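PDB 3TT2: GCN5-related N-acetyltransferase from Sphaerobacter thermophilus, which probably transfers an acyl group, most likely acetyl, to an amine acceptor, as other members of the GNAT superfamily do. Local coordinates for residues 32-37 with 41-46; 50-55 with 72-77; 127-132 with 140-145; 282-287 with 305-310. All blocks are in the same frame, centred on the assembly; numbering follows the deposited sequence. Where two conformers were deposited one is given.

Interaction 1. Residues 32-37 with 41-46; sequences ACQEAD and PDASAE
Gln34 reaches out from helix 23-36 and meets the backbone of the loop that holds Pro41, Asp42 and Ala43. Its chi1 of 67° sets CG between the backbone N and the carbonyl carbon. The chain is extended beyond that point. This carries the amide away from its own helix and up to the loop. The carbonyl oxygen does the work. Ala43 N donates to Gln34 OE1 at 2.7 Å, with an N-H...O angle of 166°. The donor lies in the carbonyl plane of the amide. Asp42 N is also close to Gln34 OE1, at 2.8 Å, but its angle is too poor for a hydrogen bond. One N-H therefore holds this oxygen from the loop side. The CB of Ala43 points toward the helix and packs on the same amide. It also touches Ile30, one turn earlier in the helix.

The two segments are the end of one helix and the lead-in to the next. A short loop connects helices 23-36 and 45-51 here, in the N-terminal GNAT region. Ser44 is the N-cap of helix 45-51, and its OG accepts from Glu47 N. The Gln34 bond thus falls next to the residue where the second helix starts.

On the outer side, Glu35 and Pro41 lie at a slant to each other. The Glu35 chain turns at chi2 (58°), which brings OE1 up to the proline ring. Glu35 OE1 is 3.5 Å from Pro41 CD and 3.8 Å from Pro41 CG. Both residues are exposed. The carboxylate of Asp42 leads away from the helix.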
# COMPACT_ATOMS: atom_id res chain seq x y z
N ALA A 32 15.84 -9.33 -8.14
CA ALA A 32 15.80 -10.50 -9.01
C ALA A 32 14.36 -10.93 -9.27
O ALA A 32 14.01 -11.34 -10.38
CB ALA A 32 16.61 -11.65 -8.42
N CYS A 33 13.52 -10.81 -8.24
CA CYS A 33 12.09 -11.13 -8.34
C CYS A 33 11.31 -10.12 -9.18
O CYS A 33 10.50 -10.51 -10.03
CB CYS A 33 11.45 -11.24 -6.95
SG CYS A 33 11.79 -12.78 -6.10
N GLN A 34 11.52 -8.83 -8.92
CA GLN A 34 10.79 -7.78 -9.64
C GLN A 34 11.26 -7.72 -11.09
O GLN A 34 10.56 -7.21 -11.96
CB GLN A 34 10.92 -6.42 -8.96
CG GLN A 34 12.30 -5.81 -8.96
CD GLN A 34 12.34 -4.48 -8.24
OE1 GLN A 34 13.40 -3.91 -8.02
NE2 GLN A 34 11.17 -3.99 -7.86
N GLU A 35 12.44 -8.27 -11.34
CA GLU A 35 12.92 -8.37 -12.70
C GLU A 35 12.16 -9.40 -13.51
O GLU A 35 11.80 -9.15 -14.66
CB GLU A 35 14.42 -8.64 -12.75
CG GLU A 35 14.94 -8.97 -14.15
CD GLU A 35 14.67 -7.88 -15.19
OE1 GLU A 35 14.22 -6.77 -14.82
OE2 GLU A 35 14.92 -8.13 -16.39
N ALA A 36 11.89 -10.56 -12.92
CA ALA A 36 11.17 -11.62 -13.62
C ALA A 36 9.74 -11.20 -14.00
O ALA A 36 9.23 -11.59 -15.05
CB ALA A 36 11.16 -12.90 -12.81
N ASP A 37 9.11 -10.40 -13.15
CA ASP A 37 7.76 -9.92 -13.41
C ASP A 37 7.74 -8.92 -14.56
O ASP A 37 6.68 -8.53 -15.04
CB ASP A 37 7.15 -9.28 -12.16
CG ASP A 37 7.23 -10.18 -10.92
OD1 ASP A 37 7.41 -11.41 -11.07
OD2 ASP A 37 7.09 -9.65 -9.80
N PRO A 41 14.57 -3.33 -12.00
CA PRO A 41 15.14 -3.49 -10.66
C PRO A 41 15.32 -2.16 -9.94
O PRO A 41 16.42 -1.61 -9.88
CB PRO A 41 16.49 -4.15 -10.94
CG PRO A 41 16.28 -4.87 -12.23
CD PRO A 41 15.40 -3.96 -13.03
N ASP A 42 14.22 -1.63 -9.41
CA ASP A 42 14.24 -0.42 -8.61
C ASP A 42 14.90 -0.69 -7.26
O ASP A 42 15.62 0.15 -6.74
CB ASP A 42 12.81 0.06 -8.39
CG ASP A 42 12.74 1.44 -7.75
OD1 ASP A 42 13.80 2.03 -7.45
OD2 ASP A 42 11.61 1.92 -7.55
N ALA A 43 14.67 -1.89 -6.73
CA ALA A 43 14.93 -2.20 -5.32
C ALA A 43 16.34 -1.86 -4.82
O ALA A 43 17.33 -2.12 -5.49
CB ALA A 43 14.63 -3.66 -5.05
N SER A 44 16.39 -1.26 -3.63
CA SER A 44 17.65 -0.90 -2.99
C SER A 44 17.60 -1.31 -1.52
O SER A 44 16.52 -1.40 -0.93
CB SER A 44 17.92 0.60 -3.10
OG SER A 44 16.98 1.35 -2.35
N ALA A 45 18.76 -1.55 -0.92
CA ALA A 45 18.84 -1.87 0.50
C ALA A 45 18.30 -0.70 1.31
O ALA A 45 17.75 -0.89 2.40
CB ALA A 45 20.27 -2.16 0.90
N GLU A 46 18.46 0.50 0.78
CA GLU A 46 17.94 1.70 1.39
C GLU A 46 16.43 1.62 1.63
O GLU A 46 15.94 1.99 2.70
CB GLU A 46 18.23 2.88 0.49
CG GLU A 46 17.86 4.20 1.09
CD GLU A 46 18.26 5.35 0.20
OE1 GLU A 46 19.42 5.37 -0.28
OE2 GLU A 46 17.41 6.24 -0.02

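Interaction 2. Residues 50-55 with 72-77; sequences RDWEGL and AAYADV
Trp52 and Tyr74 join the turn after helix 45-51 to strand 71-80 of the GNAT beta sheet. The tight part of the contact is a polar chain of three side chains, buried at Trp52 and Tyr74 and reaching the partly exposed Asp76. The indole N-H of Trp52 donates to the phenol oxygen: Trp52 NE1 to Tyr74 OH is 2.8 Å and nearly straight, at 175°. The oxygen lies almost exactly in the indole plane. The two side chains cross at a slant, and the phenol oxygen meets the indole at its edge. Their nearest carbons, Trp52 CZ2 and Tyr74 CE2, are 4.3 Å apart. Ile26 of helix 23-36 touches both side chains.

Tyr74 has CG roughly opposite its backbone N (chi1 161°), which sends the ring out from the strand toward the turn. Its hydroxyl accepts from Trp52 and donates onward along its own strand. These two bonds fix the phenol oxygen. A phenylalanine in place of Tyr74 would probably leave the indole N-H without its acceptor and Asp76 without this donor.

The looser side lies toward Leu55. Leu55 CD2 rests on Asp76 CB at 3.6 Å, and the two side chains cross at about a right angle. Leu55 and Asp76 are both partly exposed. Asp76 OD2, two residues along the strand from the tyrosine, receives the proton of Tyr74 OH on its anti side, at 3.1 Å and 33° out of the carboxylate plane.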
# COMPACT_ATOMS: atom_id res chain seq x y z
N ARG A 50 14.17 1.10 5.22
CA ARG A 50 13.07 2.02 5.49
C ARG A 50 11.77 1.28 5.77
O ARG A 50 11.02 1.64 6.67
CB ARG A 50 12.88 2.98 4.33
CG ARG A 50 11.60 3.81 4.44
CD ARG A 50 11.37 4.70 3.23
NE ARG A 50 12.47 5.63 2.98
CZ ARG A 50 13.42 5.43 2.07
NH1 ARG A 50 13.39 4.34 1.31
NH2 ARG A 50 14.38 6.32 1.91
N ASP A 51 11.49 0.24 4.98
CA ASP A 51 10.29 -0.56 5.19
C ASP A 51 10.44 -1.45 6.43
O ASP A 51 9.49 -2.12 6.83
CB ASP A 51 9.95 -1.39 3.94
CG ASP A 51 9.81 -0.54 2.68
OD1 ASP A 51 9.91 0.70 2.78
OD2 ASP A 51 9.60 -1.12 1.59
N TRP A 52 11.63 -1.46 7.01
CA TRP A 52 11.86 -2.20 8.24
C TRP A 52 11.70 -1.31 9.46
O TRP A 52 11.88 -1.76 10.59
CB TRP A 52 13.27 -2.79 8.26
CG TRP A 52 13.40 -4.07 7.54
CD1 TRP A 52 12.39 -4.84 7.05
CD2 TRP A 52 14.62 -4.75 7.23
NE1 TRP A 52 12.90 -5.97 6.45
CE2 TRP A 52 14.27 -5.94 6.54
CE3 TRP A 52 15.97 -4.47 7.45
CZ2 TRP A 52 15.24 -6.85 6.09
CZ3 TRP A 52 16.92 -5.37 7.00
CH2 TRP A 52 16.55 -6.55 6.33
N GLU A 53 11.38 -0.04 9.22
CA GLU A 53 11.25 0.93 10.29
C GLU A 53 10.14 0.51 11.23
O GLU A 53 10.31 0.52 12.45
CB GLU A 53 11.03 2.35 9.75
CG GLU A 53 12.31 3.02 9.20
CD GLU A 53 12.24 4.55 9.13
OE1 GLU A 53 11.18 5.13 9.47
OE2 GLU A 53 13.25 5.17 8.76
N GLY A 54 9.00 0.14 10.67
CA GLY A 54 7.89 -0.31 11.49
C GLY A 54 8.10 -1.63 12.22
O GLY A 54 8.02 -1.69 13.45
N LEU A 55 8.41 -2.68 11.46
CA LEU A 55 8.28 -4.05 11.96
C LEU A 55 9.32 -4.56 12.96
O LEU A 55 10.42 -4.02 13.07
CB LEU A 55 8.09 -5.05 10.80
CG LEU A 55 9.11 -5.17 9.68
CD1 LEU A 55 10.39 -5.80 10.17
CD2 LEU A 55 8.51 -6.02 8.60
N ALA A 72 17.69 -16.88 -0.42
CA ALA A 72 16.89 -17.68 -1.33
C ALA A 72 15.48 -17.15 -1.40
O ALA A 72 14.88 -17.08 -2.47
CB ALA A 72 16.90 -19.14 -0.91
N ALA A 73 14.94 -16.79 -0.24
CA ALA A 73 13.58 -16.27 -0.16
C ALA A 73 13.42 -15.41 1.09
O ALA A 73 14.18 -15.52 2.05
CB ALA A 73 12.56 -17.41 -0.17
N TYR A 74 12.43 -14.52 1.05
CA TYR A 74 12.15 -13.64 2.17
C TYR A 74 10.69 -13.24 2.21
O TYR A 74 10.09 -13.00 1.16
CB TYR A 74 13.04 -12.41 2.10
CG TYR A 74 12.57 -11.23 2.92
CD1 TYR A 74 11.76 -10.25 2.37
CD2 TYR A 74 12.97 -11.07 4.25
CE1 TYR A 74 11.35 -9.16 3.11
CE2 TYR A 74 12.56 -9.97 5.00
CZ TYR A 74 11.75 -9.01 4.43
OH TYR A 74 11.34 -7.91 5.16
N ALA A 75 10.15 -13.12 3.42
CA ALA A 75 8.81 -12.56 3.61
C ALA A 75 8.70 -11.73 4.89
O ALA A 75 9.38 -11.99 5.89
CB ALA A 75 7.77 -13.65 3.58
N ASP A 76 7.84 -10.71 4.85
CA ASP A 76 7.47 -9.94 6.04
C ASP A 76 5.94 -9.80 6.14
O ASP A 76 5.25 -10.00 5.14
CB ASP A 76 8.19 -8.58 6.09
CG ASP A 76 7.77 -7.63 4.95
OD1 ASP A 76 6.69 -7.80 4.34
OD2 ASP A 76 8.54 -6.67 4.68
N VAL A 77 5.41 -9.48 7.32
CA VAL A 77 3.95 -9.45 7.50
C VAL A 77 3.46 -8.11 8.01
O VAL A 77 4.11 -7.49 8.85
CB VAL A 77 3.44 -10.53 8.48
CG1 VAL A 77 3.65 -11.93 7.94
CG2 VAL A 77 4.09 -10.38 9.84

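Interaction 3. Residues 127-132 with 140-145; sequences VQHYIR and RLMEQH. With SO4 (sulfate ion), chain K.
Gln144 NE2 donates to O2 of a sulfate ion at 2.7 Å, with an N-H...O angle of 148°. This is at the outer face of helix 136-144. In Gln144, CG is anti to the backbone N (chi1 -176°) and the chain runs on extended, which carries the amide out to the ion. The sulfate probably comes from the crystallisation liquor. His145 is beside it, with CE1 at 3.6 Å from O3 of the same ion. His145 NE2 is hydrogen-bonded to Thr102 OG1.

On the strand side of the helix, Met142 is buried. Present as selenomethionine, it lies between the helix and strand 125-132. Its chain bends at chi2 and chi3, and this folds the end of the side chain over His129. The SE atom is 3.8 Å from His129 CG. It is 4.2 Å from the centroid of the imidazole, 30° off the ring normal, an oblique Met-aromatic contact made here by selenium. CE lies over one face of the same ring. The two side chains cross at about a right angle. Lower on the side chain, Met142 CG packs against Ile131 CG1 at 3.8 Å, the two chains meeting at a slant. His129 and Ile131 are two residues apart and both point toward the helix, while Gln128 and Tyr130 point away. The imidazole also packs edge-to-face with Tyr147. The His129 side chain is about 4 Å from a bound MES molecule, probably from the same liquor.

Strand 125-132 runs between strands 84-91 (parallel) and 305-316 (antiparallel) in the GNAT sheet. Helix 136-144 packs over it, and Val105 of helix 100-115 also touches Met142.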
# COMPACT_ATOMS: atom_id res chain seq x y z
N VAL A 127 -5.78 -14.38 5.94
CA VAL A 127 -4.43 -14.06 5.47
C VAL A 127 -4.55 -13.65 4.01
O VAL A 127 -5.34 -14.22 3.26
CB VAL A 127 -3.49 -15.26 5.51
CG1 VAL A 127 -2.14 -14.88 4.94
CG2 VAL A 127 -3.35 -15.78 6.92
N GLN A 128 -3.76 -12.65 3.61
CA GLN A 128 -3.84 -12.17 2.25
C GLN A 128 -2.49 -11.79 1.64
O GLN A 128 -1.57 -11.35 2.34
CB GLN A 128 -4.81 -11.01 2.16
CG GLN A 128 -4.33 -9.74 2.82
CD GLN A 128 -5.41 -8.68 2.84
OE1 GLN A 128 -6.60 -9.00 2.78
NE2 GLN A 128 -5.00 -7.42 2.90
N HIS A 129 -2.41 -11.98 0.32
CA HIS A 129 -1.21 -11.71 -0.46
C HIS A 129 -1.56 -10.76 -1.58
O HIS A 129 -2.65 -10.84 -2.16
CB HIS A 129 -0.70 -12.99 -1.09
CG HIS A 129 -0.01 -13.92 -0.14
ND1 HIS A 129 1.36 -14.06 -0.11
CD2 HIS A 129 -0.49 -14.77 0.79
CE1 HIS A 129 1.69 -14.95 0.81
NE2 HIS A 129 0.58 -15.40 1.37
N TYR A 130 -0.65 -9.86 -1.92
CA TYR A 130 -0.84 -9.05 -3.10
C TYR A 130 0.07 -9.56 -4.20
O TYR A 130 1.29 -9.44 -4.11
CB TYR A 130 -0.52 -7.60 -2.82
CG TYR A 130 -1.33 -6.98 -1.72
CD1 TYR A 130 -2.42 -6.18 -2.00
CD2 TYR A 130 -0.97 -7.17 -0.39
CE1 TYR A 130 -3.17 -5.59 -0.99
CE2 TYR A 130 -1.71 -6.57 0.63
CZ TYR A 130 -2.81 -5.79 0.32
OH TYR A 130 -3.55 -5.20 1.32
N ILE A 131 -0.53 -10.13 -5.23
CA ILE A 131 0.23 -10.76 -6.29
C ILE A 131 0.28 -9.87 -7.54
O ILE A 131 -0.74 -9.33 -7.95
CB ILE A 131 -0.37 -12.13 -6.65
CG1 ILE A 131 -0.53 -12.98 -5.39
CG2 ILE A 131 0.52 -12.87 -7.64
CD1 ILE A 131 0.73 -13.05 -4.56
N ARG A 132 1.47 -9.69 -8.12
CA ARG A 132 1.57 -9.08 -9.43
C ARG A 132 0.69 -9.83 -10.42
O ARG A 132 0.78 -11.05 -10.53
CB ARG A 132 3.01 -9.10 -9.93
CG ARG A 132 3.89 -8.03 -9.33
CD ARG A 132 3.38 -6.63 -9.66
NE ARG A 132 2.95 -6.53 -11.04
CZ ARG A 132 3.76 -6.18 -12.03
NH1 ARG A 132 3.31 -6.10 -13.27
NH2 ARG A 132 5.02 -5.91 -11.76
N ARG A 140 -0.78 -19.33 -9.50
CA ARG A 140 -1.15 -20.73 -9.34
C ARG A 140 -0.90 -21.20 -7.92
O ARG A 140 -1.65 -22.01 -7.39
CB ARG A 140 -0.43 -21.63 -10.36
CG ARG A 140 0.96 -22.11 -9.95
CD ARG A 140 1.53 -23.07 -10.98
NE ARG A 140 1.56 -22.47 -12.32
CZ ARG A 140 2.66 -22.06 -12.94
NH1 ARG A 140 3.84 -22.19 -12.35
NH2 ARG A 140 2.59 -21.52 -14.15
N LEU A 141 0.16 -20.67 -7.30
CA LEU A 141 0.50 -21.06 -5.94
C LEU A 141 -0.59 -20.65 -4.98
O LEU A 141 -0.91 -21.38 -4.05
CB LEU A 141 1.83 -20.44 -5.52
CG LEU A 141 2.25 -20.85 -4.12
CD1 LEU A 141 2.81 -22.25 -4.12
CD2 LEU A 141 3.24 -19.88 -3.56
N MSE A 142 -1.17 -19.47 -5.20
CA MSE A 142 -2.33 -19.00 -4.45
C MSE A 142 -3.50 -19.95 -4.54
O MSE A 142 -4.08 -20.33 -3.53
CB MSE A 142 -2.78 -17.62 -4.93
CG MSE A 142 -1.83 -16.48 -4.59
SE MSE A 142 -1.37 -16.39 -2.69
CE MSE A 142 0.26 -17.48 -2.71
N GLU A 143 -3.87 -20.31 -5.77
CA GLU A 143 -5.02 -21.16 -6.02
C GLU A 143 -4.78 -22.56 -5.46
O GLU A 143 -5.68 -23.20 -4.92
CB GLU A 143 -5.32 -21.24 -7.51
CG GLU A 143 -6.55 -22.05 -7.82
CD GLU A 143 -6.87 -22.08 -9.29
OE1 GLU A 143 -6.15 -21.43 -10.07
OE2 GLU A 143 -7.85 -22.76 -9.66
N GLN A 144 -3.55 -23.03 -5.61
CA GLN A 144 -3.14 -24.29 -5.03
C GLN A 144 -3.32 -24.26 -3.51
O GLN A 144 -3.65 -25.27 -2.89
CB GLN A 144 -1.68 -24.56 -5.40
CG GLN A 144 -1.11 -25.88 -4.95
CD GLN A 144 0.39 -25.97 -5.21
OE1 GLN A 144 0.94 -25.19 -5.99
NE2 GLN A 144 1.05 -26.91 -4.55
N HIS A 145 -3.08 -23.11 -2.90
CA HIS A 145 -3.14 -22.98 -1.45
C HIS A 145 -4.44 -22.46 -0.90
O HIS A 145 -4.54 -22.20 0.29
CB HIS A 145 -1.97 -22.19 -0.90
CG HIS A 145 -0.68 -22.95 -0.94
ND1 HIS A 145 -0.59 -24.25 -0.50
CD2 HIS A 145 0.54 -22.61 -1.40
CE1 HIS A 145 0.65 -24.68 -0.67
NE2 HIS A 145 1.35 -23.71 -1.22
S SO4 K . -0.98 -29.09 -2.32
O1 SO4 K . -2.42 -29.21 -2.15
O2 SO4 K . -0.68 -28.74 -3.71
O3 SO4 K . -0.46 -28.07 -1.43
O4 SO4 K . -0.35 -30.37 -2.02

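Interaction 4. Residues 282-287 with 305-310; sequences EVELSV and HVKHRY. With SO4 (sulfate ion), chain G.
The C-terminal strand 305-316 and strand 282-290 flank strand 148-159 in the GNAT-type beta structure. The middle strand is antiparallel to both. The contact is a salt bridge that spans this middle strand. Lys307 NZ donates to Glu284 OE2 at 2.7 Å. It meets the carboxylate oxygen on the syn side, 24° out of the carboxylate plane. Both side chains are extended beyond CG and cross at a slant. In Lys307, CG is anti to the backbone N (chi1 -173°), and the straight chain then carries the ammonium group to the glutamate. Its CD lies alongside, 3.2 Å from Glu284 OE2. Lys246 forms a weak, long ion pair with the same oxygen. An alanine in place of Glu284 would probably leave the Lys307 ammonium group without its partner and free to swing into solvent.

Lys307 and His308 form a classic beta bulge opposite Val155 of the middle strand. Past the bulge, Arg309 N donates to O3 of a sulfate ion at 3.2 Å, with an angle of 165°. This ion is probably from the crystallisation liquor.

Strand 282-290 has strand 246-254 on its other side, where Trp248 touches Glu284. Helix 263-278 covers Val283 and Leu285. Strand 305-316 has strand 125-132 as its other neighbour.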
# COMPACT_ATOMS: atom_id res chain seq x y z
N GLU A 282 8.55 12.26 -9.57
CA GLU A 282 7.62 11.16 -9.65
C GLU A 282 6.66 11.12 -8.48
O GLU A 282 7.06 11.21 -7.32
CB GLU A 282 8.35 9.83 -9.77
CG GLU A 282 9.13 9.70 -11.06
CD GLU A 282 10.07 8.50 -11.09
OE1 GLU A 282 10.06 7.69 -10.12
OE2 GLU A 282 10.82 8.37 -12.09
N VAL A 283 5.38 11.00 -8.82
CA VAL A 283 4.30 10.77 -7.87
C VAL A 283 3.55 9.47 -8.20
O VAL A 283 3.33 9.12 -9.37
CB VAL A 283 3.31 11.93 -7.84
CG1 VAL A 283 2.28 11.72 -6.75
CG2 VAL A 283 4.07 13.25 -7.64
N GLU A 284 3.19 8.75 -7.16
CA GLU A 284 2.48 7.51 -7.31
C GLU A 284 1.34 7.50 -6.32
O GLU A 284 1.37 8.23 -5.33
CB GLU A 284 3.39 6.32 -7.02
CG GLU A 284 4.47 6.11 -8.06
CD GLU A 284 5.45 5.03 -7.67
OE1 GLU A 284 5.56 4.72 -6.46
OE2 GLU A 284 6.13 4.50 -8.58
N LEU A 285 0.35 6.68 -6.61
CA LEU A 285 -0.68 6.35 -5.65
C LEU A 285 -1.27 5.00 -6.01
O LEU A 285 -0.88 4.37 -6.99
CB LEU A 285 -1.76 7.43 -5.60
CG LEU A 285 -2.54 7.75 -6.87
CD1 LEU A 285 -3.66 6.76 -7.11
CD2 LEU A 285 -3.09 9.14 -6.80
N SER A 286 -2.23 4.59 -5.21
CA SER A 286 -2.74 3.25 -5.31
C SER A 286 -4.27 3.27 -5.26
O SER A 286 -4.87 3.98 -4.45
CB SER A 286 -2.15 2.44 -4.16
OG SER A 286 -2.63 1.13 -4.17
N VAL A 287 -4.92 2.51 -6.14
CA VAL A 287 -6.38 2.46 -6.11
C VAL A 287 -6.97 1.06 -6.24
O VAL A 287 -6.57 0.29 -7.09
CB VAL A 287 -7.04 3.45 -7.11
CG1 VAL A 287 -6.97 2.95 -8.52
CG2 VAL A 287 -8.48 3.70 -6.72
N HIS A 305 -0.91 7.18 -15.24
CA HIS A 305 -0.84 6.01 -16.10
C HIS A 305 -0.58 4.79 -15.21
O HIS A 305 -0.25 4.92 -14.03
CB HIS A 305 0.24 6.16 -17.15
CG HIS A 305 1.62 6.04 -16.61
ND1 HIS A 305 2.30 7.10 -16.05
CD2 HIS A 305 2.45 4.97 -16.52
CE1 HIS A 305 3.49 6.69 -15.64
NE2 HIS A 305 3.60 5.40 -15.91
N VAL A 306 -0.76 3.60 -15.76
CA VAL A 306 -0.65 2.39 -14.95
C VAL A 306 0.82 1.95 -14.80
O VAL A 306 1.50 1.63 -15.77
CB VAL A 306 -1.51 1.25 -15.56
CG1 VAL A 306 -1.41 -0.01 -14.75
CG2 VAL A 306 -2.96 1.67 -15.61
N LYS A 307 1.29 1.91 -13.56
CA LYS A 307 2.61 1.36 -13.27
C LYS A 307 2.48 -0.16 -13.23
O LYS A 307 2.93 -0.85 -14.15
CB LYS A 307 3.16 1.89 -11.94
CG LYS A 307 4.57 1.48 -11.69
CD LYS A 307 5.14 2.18 -10.48
CE LYS A 307 6.63 1.91 -10.35
NZ LYS A 307 7.10 2.04 -8.93
N HIS A 308 1.85 -0.69 -12.19
CA HIS A 308 1.56 -2.13 -12.16
C HIS A 308 0.20 -2.42 -11.51
O HIS A 308 -0.41 -1.55 -10.90
CB HIS A 308 2.69 -2.99 -11.58
CG HIS A 308 3.53 -2.31 -10.54
ND1 HIS A 308 4.88 -2.09 -10.71
CD2 HIS A 308 3.23 -1.86 -9.30
CE1 HIS A 308 5.36 -1.49 -9.64
NE2 HIS A 308 4.39 -1.36 -8.76
N ARG A 309 -0.27 -3.64 -11.70
CA ARG A 309 -1.56 -4.09 -11.23
C ARG A 309 -1.36 -5.29 -10.32
O ARG A 309 -0.69 -6.26 -10.69
CB ARG A 309 -2.41 -4.53 -12.43
CG ARG A 309 -3.70 -5.27 -12.07
CD ARG A 309 -4.39 -5.69 -13.34
NE ARG A 309 -5.41 -6.71 -13.16
CZ ARG A 309 -5.47 -7.82 -13.89
NH1 ARG A 309 -4.54 -8.03 -14.83
NH2 ARG A 309 -6.43 -8.71 -13.69
N TYR A 310 -1.93 -5.24 -9.13
CA TYR A 310 -1.86 -6.40 -8.27
C TYR A 310 -3.25 -7.00 -8.11
O TYR A 310 -4.25 -6.28 -8.18
CB TYR A 310 -1.30 -6.04 -6.89
CG TYR A 310 0.14 -5.59 -6.86
CD1 TYR A 310 1.16 -6.47 -6.51
CD2 TYR A 310 0.48 -4.29 -7.16
CE1 TYR A 310 2.49 -6.05 -6.46
CE2 TYR A 310 1.79 -3.87 -7.13
CZ TYR A 310 2.79 -4.75 -6.78
OH TYR A 310 4.09 -4.30 -6.75
S SO4 G . 0.90 -5.73 -14.84
O1 SO4 G . -0.43 -5.20 -15.10
O2 SO4 G . 1.92 -4.76 -15.25
O3 SO4 G . 1.05 -6.00 -13.41
O4 SO4 G . 1.08 -6.98 -15.57

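How the interactions relate
Interaction 3 is the buried contact of the four. Interaction 2 is partly buried, and interactions 1 and 4 lie at the surface. Their chemistry follows: selenium and carbon against a ring in 3, a hydrogen-bond chain from two buried rings to a partly exposed carboxylate in 2, one amide-to-backbone bond in 1 and a salt bridge in 4. Interactions 1 and 2 share helix 45-51, the first at its start and the second toward its C-terminal end. Interactions 3 and 4 meet on neighbouring strands 125-132 and 305-316, where Arg132 packs on His308 and Tyr310. Arg132 also touches Asp37, which ties interaction 3 to interaction 1. Interactions 2 and 4 do not touch.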